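Putative flagellar hook-associated protein (Vibrio parahaemolyticus, PDB 3PWX) is probably a structural component of the bacterial flagellum, a hook-associated protein of the flagellin family. Local coordinates at residues 112-117 against 155-159; 86-90 against 107-111; 144-148 against 185-190. All coordinates share one frame; numbering follows the deposited sequence.

Overall arrangement
The three contacts lie close together along an elongated helical bundle. Interaction 2 closes first along the chain, fixing strand 110-111 to the end of helix 71-89. Interactions 1 and 3 follow with alternating segments. The centres of interactions 1 and 2 are about 12 Å apart. Those of interactions 2 and 3 are about 15 Å apart, and those of interactions 1 and 3 about 16 Å. Interaction 2 touches both others, Y117 packing on E86 and L110, F89 on I145 and L146, whereas interactions 1 and 3 do not touch. Interactions 2 and 3 fasten the region between helices 71-89 and 172-223 to those helices, while interaction 1 joins its hairpin loop to helix 154-166.

Interaction 1. Residues 112-117 against 155-159; sequences KSSGAY and LNQID
L155 and Y117 meet where the loop of a β-hairpin, whose strands are 110-111 and 118-119, lies against helix 154-166. The L155 CD1 methyl sits over the centre of the Y117 ring, 4.1 Å from its centroid and only 7° off the ring normal, which identifies a CH-pi contact. L155 CB packs more tightly, at 3.3 Å from Y117 CD2. The opposite face of the ring carries K112 CG, so the tyrosine is held between a leucine of the helix and a lysine of its own loop. Y117 is turned into this slot by a chi1 of -61°, which sets CG beside its backbone N.

One position on, N156 reads both polar backbone atoms of Y117 with a single amide. Its OD1 accepts the peptide N-H of Y117 at 3.0 Å, with the donor in the carbonyl plane on a lone pair, while ND2 donates to Y117 O at 3.1 Å with an N-H...O angle of 156°. This two-point grip fixes the rotation of the amide and ties the residue just before strand 118-119 to the helix. The amide oxygen also lies at the ring edge.

A turn later D159 completes the contact. K112 forms a salt bridge with it, reaching it by an extended chain from the start of the type I turn K112-G115 and approaching from the opposite direction. D159 OD1 is engaged by R82 of helix 71-89 in a second salt bridge, so the carboxylate is shared between two cations and is probably stabilised in its charged form. K112 NZ meets the syn lone pair of D159 OD2 at 2.9 Å.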
loop_
_atom_site.group_PDB
_atom_site.type_symbol
_atom_site.label_atom_id
_atom_site.label_comp_id
_atom_site.label_asym_id
_atom_site.label_seq_id
_atom_site.Cartn_x
_atom_site.Cartn_y
_atom_site.Cartn_z
ATOM N N LYS A 112 3.955 -3.301 -31.987
ATOM C CA LYS A 112 5.018 -3.156 -33.026
ATOM C C LYS A 112 4.454 -2.685 -34.353
ATOM O O LYS A 112 5.194 -2.508 -35.327
ATOM C CB LYS A 112 5.837 -4.442 -33.214
ATOM C CG LYS A 112 7.290 -4.146 -33.597
ATOM C CD LYS A 112 7.994 -5.274 -34.415
ATOM C CE LYS A 112 9.484 -4.921 -34.659
ATOM N NZ LYS A 112 10.431 -6.119 -34.903
ATOM N N SER A 113 3.140 -2.464 -34.378
ATOM C CA SER A 113 2.411 -1.938 -35.548
ATOM C C SER A 113 3.101 -0.818 -36.320
ATOM O O SER A 113 2.851 -0.640 -37.490
ATOM C CB SER A 113 1.044 -1.408 -35.113
ATOM O OG SER A 113 0.135 -2.477 -34.995
ATOM N N SER A 114 3.927 -0.030 -35.646
ATOM C CA SER A 114 4.446 1.181 -36.243
ATOM C C SER A 114 5.744 0.954 -36.992
ATOM O O SER A 114 6.258 1.877 -37.614
ATOM C CB SER A 114 4.532 2.329 -35.194
ATOM O OG SER A 114 5.546 2.167 -34.223
ATOM N N GLY A 115 6.253 -0.281 -36.965
ATOM C CA GLY A 115 7.622 -0.566 -37.411
ATOM C C GLY A 115 8.666 -0.596 -36.294
ATOM O O GLY A 115 9.767 -1.098 -36.480
ATOM N N ALA A 116 8.336 -0.036 -35.136
ATOM C CA ALA A 116 9.221 -0.117 -33.952
ATOM C C ALA A 116 8.400 -0.580 -32.732
ATOM O O ALA A 116 7.171 -0.485 -32.746
ATOM C CB ALA A 116 9.895 1.255 -33.682
ATOM N N TYR A 117 9.057 -1.130 -31.707
ATOM C CA TYR A 117 8.301 -1.451 -30.473
ATOM C C TYR A 117 7.944 -0.191 -29.731
ATOM O O TYR A 117 8.798 0.651 -29.462
ATOM C CB TYR A 117 9.022 -2.453 -29.581
ATOM C CG TYR A 117 9.256 -3.785 -30.254
ATOM C CD1 TYR A 117 8.260 -4.761 -30.264
ATOM C CD2 TYR A 117 10.482 -4.065 -30.892
ATOM C CE1 TYR A 117 8.478 -5.990 -30.868
ATOM C CE2 TYR A 117 10.719 -5.301 -31.515
ATOM C CZ TYR A 117 9.705 -6.261 -31.500
ATOM O OH TYR A 117 9.897 -7.490 -32.099
ATOM N N LEU A 155 14.340 -3.750 -27.238
ATOM C CA LEU A 155 13.854 -4.461 -28.414
ATOM C C LEU A 155 14.131 -3.681 -29.687
ATOM O O LEU A 155 14.381 -4.249 -30.736
ATOM C CB LEU A 155 12.387 -4.831 -28.267
ATOM C CG LEU A 155 12.097 -5.836 -27.140
ATOM C CD1 LEU A 155 10.617 -6.244 -27.121
ATOM C CD2 LEU A 155 12.962 -7.091 -27.181
ATOM N N ASN A 156 14.119 -2.362 -29.585
ATOM C CA ASN A 156 14.551 -1.559 -30.706
ATOM C C ASN A 156 16.056 -1.665 -30.926
ATOM O O ASN A 156 16.501 -1.703 -32.057
ATOM C CB ASN A 156 14.061 -0.131 -30.535
ATOM C CG ASN A 156 12.545 -0.049 -30.731
ATOM O OD1 ASN A 156 12.006 -0.851 -31.499
ATOM N ND2 ASN A 156 11.845 0.862 -30.016
ATOM N N GLN A 157 16.831 -1.771 -29.842
ATOM C CA GLN A 157 18.241 -1.750 -29.971
ATOM C C GLN A 157 18.673 -3.081 -30.570
ATOM O O GLN A 157 19.636 -3.136 -31.335
ATOM C CB GLN A 157 18.887 -1.534 -28.622
ATOM C CG GLN A 157 20.438 -1.646 -28.630
ATOM C CD GLN A 157 21.039 -0.602 -29.533
ATOM O OE1 GLN A 157 20.655 0.571 -29.461
ATOM N NE2 GLN A 157 21.977 -1.005 -30.385
ATOM N N ILE A 158 17.942 -4.147 -30.244
ATOM C CA ILE A 158 18.310 -5.470 -30.729
ATOM C C ILE A 158 18.078 -5.497 -32.263
ATOM O O ILE A 158 18.843 -6.157 -32.997
ATOM C CB ILE A 158 17.623 -6.660 -29.956
ATOM C CG1 ILE A 158 18.327 -7.995 -30.242
ATOM C CG2 ILE A 158 16.188 -6.836 -30.396
ATOM C CD1 ILE A 158 19.959 -8.034 -30.097
ATOM N N ASP A 159 17.051 -4.750 -32.713
ATOM C CA ASP A 159 16.742 -4.647 -34.159
ATOM C C ASP A 159 17.786 -3.835 -34.916
ATOM O O ASP A 159 18.154 -4.199 -36.025
ATOM C CB ASP A 159 15.295 -4.121 -34.420
ATOM C CG ASP A 159 14.243 -5.255 -34.406
ATOM O OD1 ASP A 159 14.629 -6.455 -34.324
ATOM O OD2 ASP A 159 13.036 -4.974 -34.486
#

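Interaction 2. Residues 86-90 against 107-111; sequences ESSFN and TAALN
N90 reaches L110 through a chi1 of -84° that sets its CG beside the backbone N, and a chi2 of -13° that turns the amide toward strand 110-111. L110 has nearly the same first torsion, and this directs its branch back toward the last turn of helix 71-89. The two side chains cross at about a right angle, leaving the amide to deal with the strand backbone and the leucine to deal with the helix.

The amide bonds both backbone polar atoms of L110. OD1 accepts the L110 N-H at 2.9 Å, with the donor in the carbonyl plane on a lone pair. ND2 returns a longer bond to L110 O, at 3.3 Å but fairly straight, with an N-H...O angle of 161°; L110 O lies near the amide plane of N90, whereas ND2 stands tilted from the L110 carbonyl plane. In the antiparallel hairpin of strands 110-111 and 118-119, the backbones of A109 and N111 pair with E120, G121 and V118; the intervening L110 is bonded by N90 instead, the amide doing for this residue what an adjoining strand would do.

Beside the amide the contact is apolar. L110 CD1 lies 3.9 Å from F89 CB and 4.0 Å from E86 CA, so one methyl rests against two residues a turn apart on the helix. The F89 ring itself leads away from L110, toward V47 of helix 7-61 and toward A142, I145 and L146. A109 faces the helix end, its CB 3.3 Å from F89 O. H97, a magnesium ligand in a structure of this protein though without bound metal in this chain, lies about 11 Å from A108 between side chains.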
loop_
_atom_site.group_PDB
_atom_site.type_symbol
_atom_site.label_atom_id
_atom_site.label_comp_id
_atom_site.label_asym_id
_atom_site.label_seq_id
_atom_site.Cartn_x
_atom_site.Cartn_y
_atom_site.Cartn_z
ATOM N N GLU A 86 8.778 -10.037 -25.941
ATOM C CA GLU A 86 7.552 -9.322 -26.228
ATOM C C GLU A 86 6.348 -10.057 -25.676
ATOM O O GLU A 86 5.499 -9.437 -25.067
ATOM C CB GLU A 86 7.380 -9.117 -27.717
ATOM C CG GLU A 86 5.947 -8.683 -28.112
ATOM C CD GLU A 86 5.882 -8.331 -29.568
ATOM O OE1 GLU A 86 5.650 -7.132 -29.881
ATOM O OE2 GLU A 86 6.148 -9.251 -30.394
ATOM N N SER A 87 6.307 -11.379 -25.853
ATOM C CA SER A 87 5.239 -12.224 -25.284
ATOM C C SER A 87 5.080 -12.208 -23.777
ATOM O O SER A 87 3.956 -12.355 -23.262
ATOM C CB SER A 87 5.473 -13.686 -25.639
ATOM O OG SER A 87 4.816 -13.935 -26.844
ATOM N N SER A 88 6.215 -12.170 -23.075
ATOM C CA SER A 88 6.186 -12.164 -21.642
ATOM C C SER A 88 5.654 -10.832 -21.178
ATOM O O SER A 88 4.836 -10.799 -20.291
ATOM C CB SER A 88 7.562 -12.465 -21.071
ATOM O OG SER A 88 8.000 -13.761 -21.521
ATOM N N PHE A 89 6.033 -9.725 -21.794
ATOM C CA PHE A 89 5.512 -8.443 -21.264
ATOM C C PHE A 89 4.046 -8.195 -21.610
ATOM O O PHE A 89 3.449 -7.262 -21.073
ATOM C CB PHE A 89 6.328 -7.258 -21.743
ATOM C CG PHE A 89 7.518 -7.013 -20.949
ATOM C CD1 PHE A 89 7.405 -6.552 -19.648
ATOM C CD2 PHE A 89 8.774 -7.258 -21.485
ATOM C CE1 PHE A 89 8.531 -6.327 -18.875
ATOM C CE2 PHE A 89 9.918 -7.038 -20.718
ATOM C CZ PHE A 89 9.804 -6.562 -19.417
ATOM N N ASN A 90 3.500 -9.031 -22.501
ATOM C CA ASN A 90 2.127 -8.979 -22.998
ATOM C C ASN A 90 1.298 -10.134 -22.440
ATOM O O ASN A 90 0.208 -10.410 -22.909
ATOM C CB ASN A 90 2.114 -9.024 -24.524
ATOM C CG ASN A 90 2.319 -7.649 -25.153
ATOM O OD1 ASN A 90 2.230 -6.603 -24.469
ATOM N ND2 ASN A 90 2.607 -7.636 -26.429
ATOM N N THR A 107 -5.323 -3.323 -22.861
ATOM C CA THR A 107 -4.458 -2.976 -23.922
ATOM C C THR A 107 -3.077 -3.647 -23.725
ATOM O O THR A 107 -2.522 -3.613 -22.629
ATOM C CB THR A 107 -4.489 -1.443 -24.227
ATOM O OG1 THR A 107 -3.178 -0.910 -24.225
ATOM C CG2 THR A 107 -5.274 -0.680 -23.211
ATOM N N ALA A 108 -2.593 -4.318 -24.793
ATOM C CA ALA A 108 -1.268 -4.949 -24.834
ATOM C C ALA A 108 -0.218 -3.962 -24.386
ATOM O O ALA A 108 -0.271 -2.817 -24.768
ATOM C CB ALA A 108 -0.976 -5.368 -26.225
ATOM N N ALA A 109 0.742 -4.383 -23.574
ATOM C CA ALA A 109 1.789 -3.472 -23.051
ATOM C C ALA A 109 2.716 -2.972 -24.157
ATOM O O ALA A 109 3.188 -1.820 -24.105
ATOM C CB ALA A 109 2.596 -4.169 -22.027
ATOM N N LEU A 110 2.937 -3.826 -25.155
ATOM C CA LEU A 110 3.838 -3.543 -26.271
ATOM C C LEU A 110 3.131 -3.728 -27.624
ATOM O O LEU A 110 2.375 -4.677 -27.833
ATOM C CB LEU A 110 5.026 -4.505 -26.220
ATOM C CG LEU A 110 6.257 -4.227 -25.375
ATOM C CD1 LEU A 110 6.953 -5.525 -25.154
ATOM C CD2 LEU A 110 7.163 -3.310 -26.135
ATOM N N ASN A 111 3.398 -2.815 -28.541
ATOM C CA ASN A 111 2.822 -2.834 -29.870
ATOM C C ASN A 111 3.946 -2.562 -30.874
ATOM O O ASN A 111 4.778 -1.679 -30.646
ATOM C CB ASN A 111 1.782 -1.727 -29.971
ATOM C CG ASN A 111 0.795 -1.938 -31.117
ATOM O OD1 ASN A 111 1.145 -2.412 -32.199
ATOM N ND2 ASN A 111 -0.456 -1.580 -30.876
#

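Interaction 3. Residues 144-148 against 185-190; sequences EILDI and DTMANV
N189 points from helix 172-223 at the backbone of helix 142-145 and the turn that follows it, so that a short connecting helix is fastened to one of the long helices of the flagellin-family bundle. The N189 amide is the polar centre of the contact. Its ND2 donates to I145 O at 3.0 Å with an N-H...O angle of 154°. The oxygen lies in the amide plane of N189, but seen from the other partner the nitrogen stands 45° out of the I145 carbonyl plane and is not on a lone pair. A second, weak bond runs from ND2 to D147 O at 3.1 Å, so one nitrogen engages two carbonyls two residues apart.

Apolar groups flank this amide. I145 and V190 cross at about a right angle and touch through one methyl each, CG2 to CG2 at 3.8 Å; beyond them I145 reaches F89 of helix 71-89, and V190 reaches V47 and S48 of helix 7-61. L146 runs obliquely to T186, its CD2 4.0 Å from T186 CG2.

At the other end I148 and D185 cross nearly perpendicularly. A chi1 of 43° puts the longer branch of I148 between its backbone N and carbonyl carbon, leaving CG2 as the methyl directed at the long helix. That methyl packs closely on D185 CB, at 3.3 Å, and also lies near the hydroxyl of T186.

The T186 hydroxyl is hydrogen-bonded within its own helix to A182 O, and it also meets a bridging water. This water donates to L146 O at 2.8 Å and lies 2.6 Å from T186 OG1.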
loop_
_atom_site.group_PDB
_atom_site.type_symbol
_atom_site.label_atom_id
_atom_site.label_comp_id
_atom_site.label_asym_id
_atom_site.label_seq_id
_atom_site.Cartn_x
_atom_site.Cartn_y
_atom_site.Cartn_z
ATOM N N GLU A 144 7.785 0.897 -16.815
ATOM C CA GLU A 144 8.880 1.214 -15.919
ATOM C C GLU A 144 10.084 0.293 -16.150
ATOM O O GLU A 144 11.235 0.762 -16.130
ATOM C CB GLU A 144 8.398 1.176 -14.464
ATOM C CG GLU A 144 9.552 1.263 -13.482
ATOM C CD GLU A 144 9.081 1.138 -12.034
ATOM O OE1 GLU A 144 7.860 1.373 -11.766
ATOM O OE2 GLU A 144 9.938 0.827 -11.159
ATOM N N ILE A 145 9.825 -0.989 -16.418
ATOM C CA ILE A 145 10.900 -1.993 -16.595
ATOM C C ILE A 145 11.753 -1.848 -17.854
ATOM O O ILE A 145 13.003 -2.052 -17.827
ATOM C CB ILE A 145 10.348 -3.430 -16.399
ATOM C CG1 ILE A 145 9.879 -3.583 -14.908
ATOM C CG2 ILE A 145 11.370 -4.421 -16.678
ATOM C CD1 ILE A 145 8.976 -4.766 -14.637
ATOM N N LEU A 146 11.092 -1.449 -18.952
ATOM C CA LEU A 146 11.723 -1.268 -20.248
ATOM C C LEU A 146 12.402 0.107 -20.395
ATOM O O LEU A 146 13.228 0.313 -21.308
ATOM C CB LEU A 146 10.695 -1.490 -21.364
ATOM C CG LEU A 146 10.352 -2.967 -21.594
ATOM C CD1 LEU A 146 9.436 -3.210 -22.820
ATOM C CD2 LEU A 146 11.621 -3.847 -21.798
ATOM N N ASP A 147 12.099 1.026 -19.495
ATOM C CA ASP A 147 12.728 2.340 -19.550
ATOM C C ASP A 147 14.197 2.263 -19.122
ATOM O O ASP A 147 14.530 2.088 -17.945
ATOM C CB ASP A 147 11.923 3.351 -18.703
ATOM C CG ASP A 147 12.701 4.632 -18.380
ATOM O OD1 ASP A 147 13.927 4.581 -18.173
ATOM O OD2 ASP A 147 12.080 5.708 -18.265
ATOM N N ILE A 148 15.070 2.400 -20.105
ATOM C CA ILE A 148 16.504 2.511 -19.862
ATOM C C ILE A 148 16.987 3.916 -20.206
ATOM O O ILE A 148 18.177 4.138 -20.420
ATOM C CB ILE A 148 17.314 1.410 -20.600
ATOM C CG1 ILE A 148 16.782 1.220 -22.024
ATOM C CG2 ILE A 148 17.171 0.115 -19.876
ATOM C CD1 ILE A 148 17.732 0.491 -22.980
ATOM N N ASP A 185 21.286 -3.060 -19.002
ATOM C CA ASP A 185 20.392 -2.136 -18.267
ATOM C C ASP A 185 19.021 -2.751 -18.031
ATOM O O ASP A 185 18.449 -2.672 -16.912
ATOM C CB ASP A 185 20.225 -0.807 -19.001
ATOM C CG ASP A 185 21.496 -0.002 -19.011
ATOM O OD1 ASP A 185 22.349 -0.272 -18.112
ATOM O OD2 ASP A 185 21.644 0.877 -19.906
ATOM N N THR A 186 18.499 -3.390 -19.069
ATOM C CA THR A 186 17.203 -4.004 -18.923
ATOM C C THR A 186 17.304 -5.100 -17.863
ATOM O O THR A 186 16.474 -5.197 -16.940
ATOM C CB THR A 186 16.607 -4.437 -20.275
ATOM O OG1 THR A 186 16.598 -3.303 -21.120
ATOM C CG2 THR A 186 15.165 -4.864 -20.145
HETATM N N MSE A 187 18.356 -5.866 -17.935
HETATM C CA MSE A 187 18.535 -6.939 -16.987
HETATM C C MSE A 187 18.540 -6.438 -15.542
HETATM O O MSE A 187 17.853 -7.009 -14.679
HETATM C CB MSE A 187 19.815 -7.710 -17.305
HETATM C CG MSE A 187 20.082 -8.797 -16.292
HETATM SE SE MSE A 187 18.977 -10.389 -16.588
HETATM C CE MSE A 187 20.109 -11.123 -18.107
ATOM N N ALA A 188 19.283 -5.368 -15.277
ATOM C CA ALA A 188 19.235 -4.704 -13.965
ATOM C C ALA A 188 17.783 -4.319 -13.536
ATOM O O ALA A 188 17.350 -4.476 -12.356
ATOM C CB ALA A 188 20.128 -3.484 -13.973
ATOM N N ASN A 189 17.024 -3.831 -14.495
ATOM C CA ASN A 189 15.656 -3.427 -14.168
ATOM C C ASN A 189 14.802 -4.677 -13.879
ATOM O O ASN A 189 14.025 -4.713 -12.919
ATOM C CB ASN A 189 15.056 -2.620 -15.330
ATOM C CG ASN A 189 15.585 -1.197 -15.413
ATOM O OD1 ASN A 189 16.289 -0.744 -14.556
ATOM N ND2 ASN A 189 15.216 -0.490 -16.453
ATOM N N VAL A 190 14.925 -5.695 -14.726
ATOM C CA VAL A 190 14.144 -6.928 -14.558
ATOM C C VAL A 190 14.455 -7.565 -13.228
ATOM O O VAL A 190 13.546 -7.964 -12.501
ATOM C CB VAL A 190 14.363 -7.945 -15.735
ATOM C CG1 VAL A 190 13.902 -9.352 -15.347
ATOM C CG2 VAL A 190 13.596 -7.501 -16.910
HETATM O O HOH W 1 14.823 -1.768 -22.310
#